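PDB 4EWC: putative nucleoprotein from Infectious salmon anemia virus, which encapsidates the negative-strand viral RNA, protecting it from nucleases and forming the ribonucleoprotein that serves as template for transcription and replication. Local coordinates for residues A289-L294 / I371-C376; A315-G320 / R344-T349. All blocks are in the same frame, centred on the assembly; numbering follows the deposited sequence.

In the fold
Following the chain from the N terminus, residues 289-294 form a 3-10 segment after helix 279-284. Interaction 1 sets this segment against helix 369-381 and so closes a long loop, with 76 residues between its segments. Interaction 2 is nested inside that loop: helix 315-326 meets residues 344-349, on helix 334-346, across a shorter connection of 23 residues. Both lie in the helical bundle region, their centres about 10 Å apart. They also touch directly, because the backbone of Leu294 joins that of Ala315 in a probable hydrogen bond and Leu318 packs on Leu375 and Cys376. Helix 315-326 is thus shared ground between the two contacts.

Interaction 1: residues A289-L294 / I371-C376; sequences ASYTTL and IMDTLC
Tyr291 and Cys376 show how a single aromatic ring can seat a 3-10 segment against a helix. Apart from a smaller share from Leu294 and Asp373, the 188 Å² buried between 289-294 and 371-376 belongs to these two residues. The first kind of interaction is CH-pi. Cys376 CB lies over one face of the tyrosine ring, 3.4 Å from its centroid, displaced toward the CE1 and CZ side of the rim. A Cys sulfur-aromatic contact reinforces it over the same face, with SG 4.3 Å from the centroid and only 9° off the ring normal. Both side chains leave their backbones toward the opposing segment; with Tyr291 CG anti to its carbonyl carbon (chi1 -59°), the ring reaches across to the helix.

Leu294 adds a smaller van der Waals contact, its CD1 methyl 3.7 Å from the main-chain oxygen of Cys376.

The polar component sits at the phenol end. Tyr291 OH lies 3.3 Å from Asp373 O and is hydrogen-bonded to Thr377 OG1, just past the segment; Thr377 OG1 also bonds to Asp373 O. Within the 3-10 segment, Ala289 O accepts from both N and OG1 of Thr292.

The contact joins 289-294 to helix 369-381 inside the nucleoprotein's helical bundle region, in a buried setting between several elements. Leu318 of helix 315-326 packs on Cys376, Leu375 and Met372, while Phe379 and Leu380, further along helix 369-381, receive Leu294. The 3-10 segment itself backs onto helix 279-284 through Thr292, and Trp514 and Met536 of the second subunit pack on Thr292 and Tyr291, placing this join beside the interface with that subunit.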
# COMPACT_ATOMS: atom_id res chain seq x y z
N ALA A 289 -7.70 11.77 -19.08
CA ALA A 289 -7.88 10.42 -18.56
C ALA A 289 -7.94 10.31 -17.02
O ALA A 289 -8.57 9.41 -16.50
CB ALA A 289 -6.79 9.49 -19.11
N SER A 290 -7.30 11.23 -16.31
CA SER A 290 -7.29 11.20 -14.85
C SER A 290 -8.70 11.34 -14.24
O SER A 290 -8.95 10.87 -13.14
CB SER A 290 -6.38 12.29 -14.28
OG SER A 290 -5.04 12.15 -14.73
N TYR A 291 -9.60 11.98 -14.98
CA TYR A 291 -10.98 12.16 -14.57
C TYR A 291 -11.83 10.92 -14.73
O TYR A 291 -13.05 10.97 -14.57
CB TYR A 291 -11.62 13.30 -15.37
CG TYR A 291 -10.90 14.60 -15.21
CD1 TYR A 291 -10.45 15.00 -13.96
CD2 TYR A 291 -10.64 15.41 -16.31
CE1 TYR A 291 -9.78 16.17 -13.80
CE2 TYR A 291 -9.95 16.60 -16.16
CZ TYR A 291 -9.53 16.97 -14.90
OH TYR A 291 -8.85 18.15 -14.75
N THR A 292 -11.21 9.79 -15.06
CA THR A 292 -11.95 8.54 -15.24
C THR A 292 -12.56 8.12 -13.91
O THR A 292 -13.67 7.61 -13.88
CB THR A 292 -11.06 7.42 -15.79
OG1 THR A 292 -10.47 7.86 -17.02
CG2 THR A 292 -11.88 6.14 -16.04
N THR A 293 -11.85 8.39 -12.82
CA THR A 293 -12.36 8.06 -11.49
C THR A 293 -13.69 8.73 -11.17
O THR A 293 -14.39 8.32 -10.25
CB THR A 293 -11.31 8.33 -10.37
OG1 THR A 293 -11.10 9.74 -10.22
CG2 THR A 293 -9.98 7.64 -10.70
N LEU A 294 -14.06 9.74 -11.95
CA LEU A 294 -15.34 10.40 -11.78
C LEU A 294 -16.45 9.76 -12.61
O LEU A 294 -17.57 10.30 -12.66
CB LEU A 294 -15.23 11.88 -12.14
CG LEU A 294 -14.13 12.64 -11.40
CD1 LEU A 294 -14.03 14.06 -11.94
CD2 LEU A 294 -14.34 12.60 -9.89
N ILE A 371 -12.30 26.64 -16.21
CA ILE A 371 -13.21 26.43 -15.09
C ILE A 371 -13.61 24.97 -14.98
O ILE A 371 -13.54 24.39 -13.90
CB ILE A 371 -14.46 27.31 -15.18
CG1 ILE A 371 -14.06 28.79 -15.29
CG2 ILE A 371 -15.34 27.11 -13.97
CD1 ILE A 371 -15.24 29.75 -15.40
N MSE A 372 -14.03 24.39 -16.10
CA MSE A 372 -14.45 22.99 -16.11
C MSE A 372 -13.34 22.09 -15.58
O MSE A 372 -13.57 21.24 -14.74
CB MSE A 372 -14.84 22.58 -17.53
CG MSE A 372 -15.08 21.11 -17.69
SE MSE A 372 -16.72 20.54 -16.77
CE MSE A 372 -18.04 21.30 -18.03
N ASP A 373 -12.13 22.30 -16.07
CA ASP A 373 -10.98 21.53 -15.64
C ASP A 373 -10.71 21.70 -14.16
O ASP A 373 -10.46 20.71 -13.46
CB ASP A 373 -9.72 21.93 -16.42
CG ASP A 373 -9.70 21.34 -17.81
OD1 ASP A 373 -10.57 20.48 -18.10
OD2 ASP A 373 -8.83 21.75 -18.62
N THR A 374 -10.72 22.94 -13.70
CA THR A 374 -10.56 23.23 -12.29
C THR A 374 -11.60 22.43 -11.50
O THR A 374 -11.26 21.78 -10.52
CB THR A 374 -10.78 24.73 -11.99
OG1 THR A 374 -10.02 25.53 -12.90
CG2 THR A 374 -10.39 25.05 -10.55
N LEU A 375 -12.85 22.48 -11.94
CA LEU A 375 -13.94 21.78 -11.28
C LEU A 375 -13.71 20.26 -11.22
O LEU A 375 -13.81 19.64 -10.15
CB LEU A 375 -15.28 22.07 -11.96
CG LEU A 375 -16.44 21.30 -11.30
CD1 LEU A 375 -16.65 21.76 -9.86
CD2 LEU A 375 -17.73 21.40 -12.09
N CYS A 376 -13.39 19.68 -12.36
CA CYS A 376 -13.02 18.28 -12.45
C CYS A 376 -11.91 17.92 -11.47
O CYS A 376 -12.03 16.93 -10.74
CB CYS A 376 -12.59 17.93 -13.87
SG CYS A 376 -13.92 18.01 -15.04

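Interaction 2: residues A315-G320 / R344-T349; sequences ALDLMG and RGRCRT
Asp317 brings OD2 to the edge of the Arg346 guanidinium, and this single pair carries the whole contact between 315-320 and 344-349. It illustrates how opposite charges can link two helices whose backbones stay well apart: the nearest CA atoms, those of the same two residues, are 10.3 Å from each other, and just 57 Å² is buried. The salt bridge is a long one, with Asp317 OD2 3.7 Å from Arg346 NH1. OD2 lies in the guanidinium plane, yet the carboxylate is turned steeply, its plane 77° from that of the guanidinium. The same oxygen stands 4.0 Å from Arg346 CD, so it also borders the last methylene of the arginine.

A bend in the arginine chain at chi3 (81°) swings the guanidinium away from a fully extended course, and the two side chains cross at about a right angle. The firmer polar partner of Arg346 is the main-chain oxygen of Arg385, hydrogen-bonded to NH2; the bridge to Asp317 is a longer-range addition. The buried aspartate probably gains electrostatic compensation from the nearby positive charge, even at this length.

Within the helical bundle region, the bridge joins helix 315-326 to helix 334-346. Beyond it, Cys347 packs against helix 350-358 and on Phe379 of helix 369-381, while Ala315 and Met319 pack on Met282 of helix 279-284.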
# COMPACT_ATOMS: atom_id res chain seq x y z
N ALA A 315 -18.95 12.67 -13.66
CA ALA A 315 -18.49 12.80 -15.05
C ALA A 315 -19.62 12.77 -16.08
O ALA A 315 -19.52 13.37 -17.15
CB ALA A 315 -17.44 11.75 -15.39
N LEU A 316 -20.70 12.08 -15.74
CA LEU A 316 -21.84 11.99 -16.64
C LEU A 316 -22.49 13.34 -16.85
O LEU A 316 -22.83 13.70 -17.99
CB LEU A 316 -22.87 10.99 -16.09
CG LEU A 316 -22.45 9.53 -16.00
CD1 LEU A 316 -23.60 8.72 -15.46
CD2 LEU A 316 -22.01 8.98 -17.36
N ASP A 317 -22.65 14.10 -15.77
CA ASP A 317 -23.27 15.42 -15.83
C ASP A 317 -22.36 16.43 -16.52
O ASP A 317 -22.84 17.28 -17.23
CB ASP A 317 -23.57 15.97 -14.44
CG ASP A 317 -24.56 15.12 -13.68
OD1 ASP A 317 -25.50 14.56 -14.29
OD2 ASP A 317 -24.39 15.02 -12.45
N LEU A 318 -21.06 16.31 -16.28
CA LEU A 318 -20.12 17.31 -16.75
C LEU A 318 -19.97 17.18 -18.25
O LEU A 318 -19.86 18.17 -18.97
CB LEU A 318 -18.76 17.15 -16.06
CG LEU A 318 -18.72 17.20 -14.53
CD1 LEU A 318 -17.35 16.83 -14.01
CD2 LEU A 318 -19.14 18.56 -14.03
N MSE A 319 -19.94 15.93 -18.71
CA MSE A 319 -19.78 15.65 -20.12
C MSE A 319 -21.02 16.14 -20.84
O MSE A 319 -20.96 16.65 -21.96
CB MSE A 319 -19.63 14.15 -20.35
CG MSE A 319 -18.28 13.58 -20.03
SE MSE A 319 -18.44 11.63 -20.07
CE MSE A 319 -19.49 11.52 -21.71
N GLY A 320 -22.16 15.97 -20.17
CA GLY A 320 -23.42 16.46 -20.70
C GLY A 320 -23.37 17.98 -20.85
O GLY A 320 -23.88 18.53 -21.83
N ARG A 344 -24.39 21.34 -8.87
CA ARG A 344 -24.23 22.21 -7.69
C ARG A 344 -24.65 21.48 -6.43
O ARG A 344 -23.94 21.52 -5.44
CB ARG A 344 -24.98 23.55 -7.83
CG ARG A 344 -24.39 24.67 -6.95
CD ARG A 344 -25.00 26.03 -7.24
NE ARG A 344 -24.33 27.13 -6.55
CZ ARG A 344 -24.45 27.39 -5.24
NH1 ARG A 344 -25.20 26.62 -4.47
NH2 ARG A 344 -23.80 28.43 -4.70
N GLY A 345 -25.79 20.80 -6.49
CA GLY A 345 -26.26 19.98 -5.40
C GLY A 345 -25.35 18.81 -5.04
O GLY A 345 -25.38 18.31 -3.93
N ARG A 346 -24.54 18.34 -5.99
CA ARG A 346 -23.67 17.22 -5.69
C ARG A 346 -22.39 17.68 -5.02
O ARG A 346 -21.67 16.87 -4.44
CB ARG A 346 -23.38 16.36 -6.93
CG ARG A 346 -24.59 15.55 -7.39
CD ARG A 346 -24.24 14.57 -8.47
NE ARG A 346 -23.64 13.34 -7.95
CZ ARG A 346 -23.28 12.31 -8.72
NH1 ARG A 346 -23.47 12.37 -10.03
NH2 ARG A 346 -22.73 11.21 -8.19
N CYS A 347 -22.13 18.98 -5.07
CA CYS A 347 -20.97 19.53 -4.41
C CYS A 347 -21.08 19.49 -2.90
O CYS A 347 -22.15 19.70 -2.33
CB CYS A 347 -20.71 20.97 -4.86
SG CYS A 347 -20.37 21.12 -6.58
N ARG A 348 -19.95 19.22 -2.26
CA ARG A 348 -19.88 19.06 -0.82
C ARG A 348 -18.92 20.05 -0.20
O ARG A 348 -18.77 20.10 1.03
CB ARG A 348 -19.48 17.65 -0.47
CG ARG A 348 -20.56 16.64 -0.82
CD ARG A 348 -20.00 15.23 -0.87
NE ARG A 348 -19.40 14.81 0.38
CZ ARG A 348 -18.09 14.71 0.58
NH1 ARG A 348 -17.22 14.99 -0.39
NH2 ARG A 348 -17.63 14.32 1.77
N THR A 349 -18.27 20.85 -1.04
CA THR A 349 -17.56 22.01 -0.55
C THR A 349 -18.07 23.24 -1.28
O THR A 349 -18.55 23.15 -2.41
CB THR A 349 -16.04 21.90 -0.72
OG1 THR A 349 -15.69 21.99 -2.12
CG2 THR A 349 -15.51 20.59 -0.13